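Local coordinates for protein halogenase (Chondromyces crocatus, PDB 3E1T) that probably catalyses the FAD-dependent chlorination step in the biosynthesis of chondrochloren, as a variant member of the flavin-dependent halogenases, at residues Arg254-Asp257 / Ile261-Glu264. Residues are numbered along the deposited sequence; the frame is centred on the assembly and turned at random.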
loop_
_atom_site.group_PDB
_atom_site.type_symbol
_atom_site.label_atom_id
_atom_site.label_comp_id
_atom_site.label_asym_id
_atom_site.label_seq_id
_atom_site.Cartn_x
_atom_site.Cartn_y
_atom_site.Cartn_z
ATOM N N ARG A 254 2.435 17.208 -20.225
ATOM C CA ARG A 254 1.781 16.667 -21.409
ATOM C C ARG A 254 0.724 15.602 -21.100
ATOM O O ARG A 254 -0.292 15.534 -21.787
ATOM C CB ARG A 254 2.805 16.137 -22.418
ATOM C CG ARG A 254 2.190 15.696 -23.738
ATOM C CD ARG A 254 1.196 16.751 -24.255
ATOM N NE ARG A 254 0.481 16.320 -25.452
ATOM C CZ ARG A 254 0.657 16.847 -26.661
ATOM N NH1 ARG A 254 1.534 17.834 -26.846
ATOM N NH2 ARG A 254 -0.052 16.390 -27.688
ATOM N N TYR A 255 0.958 14.777 -20.079
ATOM C CA TYR A 255 -0.048 13.806 -19.651
ATOM C C TYR A 255 -1.265 14.509 -19.060
ATOM O O TYR A 255 -2.405 14.095 -19.289
ATOM C CB TYR A 255 0.520 12.811 -18.630
ATOM C CG TYR A 255 1.377 11.708 -19.208
ATOM C CD1 TYR A 255 0.979 10.998 -20.347
ATOM C CD2 TYR A 255 2.580 11.347 -18.594
ATOM C CE1 TYR A 255 1.762 9.972 -20.867
ATOM C CE2 TYR A 255 3.375 10.328 -19.111
ATOM C CZ TYR A 255 2.959 9.645 -20.238
ATOM O OH TYR A 255 3.746 8.639 -20.730
ATOM N N ILE A 256 -1.018 15.566 -18.289
ATOM C CA ILE A 256 -2.103 16.349 -17.695
ATOM C C ILE A 256 -3.023 16.902 -18.786
ATOM O O ILE A 256 -4.238 16.725 -18.722
ATOM C CB ILE A 256 -1.570 17.475 -16.788
ATOM C CG1 ILE A 256 -1.001 16.885 -15.494
ATOM C CG2 ILE A 256 -2.676 18.473 -16.459
ATOM C CD1 ILE A 256 -0.107 17.826 -14.731
ATOM N N ASP A 257 -2.424 17.532 -19.799
ATOM C CA ASP A 257 -3.166 18.076 -20.942
ATOM C C ASP A 257 -4.060 17.043 -21.627
ATOM O O ASP A 257 -5.089 17.392 -22.203
ATOM C CB ASP A 257 -2.207 18.684 -21.968
ATOM C CG ASP A 257 -1.609 20.008 -21.512
ATOM O OD1 ASP A 257 -1.941 20.494 -20.398
ATOM O OD2 ASP A 257 -0.801 20.573 -22.281
ATOM N N ILE A 261 -10.514 16.009 -17.225
ATOM C CA ILE A 261 -10.809 16.408 -15.842
ATOM C C ILE A 261 -9.582 16.948 -15.096
ATOM O O ILE A 261 -9.688 17.930 -14.358
ATOM C CB ILE A 261 -11.538 15.307 -15.013
ATOM C CG1 ILE A 261 -11.884 15.834 -13.611
ATOM C CG2 ILE A 261 -10.711 14.019 -14.931
ATOM C CD1 ILE A 261 -13.075 15.142 -12.953
ATOM N N ILE A 262 -8.425 16.325 -15.314
ATOM C CA ILE A 262 -7.193 16.763 -14.662
ATOM C C ILE A 262 -6.719 18.086 -15.260
ATOM O O ILE A 262 -6.266 18.972 -14.527
ATOM C CB ILE A 262 -6.064 15.687 -14.746
ATOM C CG1 ILE A 262 -6.516 14.348 -14.130
ATOM C CG2 ILE A 262 -4.756 16.202 -14.123
ATOM C CD1 ILE A 262 -7.032 14.409 -12.680
ATOM N N LYS A 263 -6.825 18.216 -16.582
ATOM C CA LYS A 263 -6.498 19.479 -17.259
ATOM C C LYS A 263 -7.292 20.649 -16.669
ATOM O O LYS A 263 -6.724 21.700 -16.341
ATOM C CB LYS A 263 -6.737 19.381 -18.774
ATOM C CG LYS A 263 -6.337 20.659 -19.538
ATOM C CD LYS A 263 -6.197 20.423 -21.030
ATOM C CE LYS A 263 -6.113 21.745 -21.815
ATOM N NZ LYS A 263 -5.109 22.719 -21.270
ATOM N N GLU A 264 -8.596 20.458 -16.509
ATOM C CA GLU A 264 -9.436 21.524 -15.970
ATOM C C GLU A 264 -9.190 21.792 -14.478
ATOM O O GLU A 264 -9.106 22.950 -14.057
ATOM C CB GLU A 264 -10.921 21.312 -16.305
ATOM C CG GLU A 264 -11.664 20.305 -15.466
ATOM C CD GLU A 264 -13.133 20.689 -15.282
ATOM O OE1 GLU A 264 -14.000 20.067 -15.937
ATOM O OE2 GLU A 264 -13.419 21.615 -14.488
#
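I256 and I262 meet methyl to methyl, CG2 of I256 standing 3.9 Å from CG2 of I262, where helix 248-257 is followed closely in the chain by helix 260-266. The contact joins two consecutive helices that lie against the large mixed β-sheet of this flavin-dependent halogenase. Both isoleucines are buried and both rest on F220 of strand 218-224; I262 also reaches Y222 and L211, so the sheet side of the contact is the tightly packed one. The two side chains cross at about a right angle. In I262, CG2 lies anti to the backbone N and does the touching, while the CG1 branch, at chi1 -57°, leads off from the other helix. The CG2 methyl of I256 also comes within 4.0 Å of CA of K263.

The outer side is looser and polar. K263 lies over the backbone of I256 and D257: its CB sits 3.6 Å from the carbonyl O of I256, and its CD comes to 3.4 Å from the carbonyl O of D257. These are van der Waals contacts of the aliphatic part of the chain; no hydrogen bond joins the two segments. Both D257 and K263 are exposed, and their charges would attract only modestly at this separation. E264 points away from the first segment, and its OE2 forms a salt bridge with K200. The bend at chi4 of K263, 50° after three extended torsions, brings NZ to 4.0 Å from OD1 of D257, a long salt bridge.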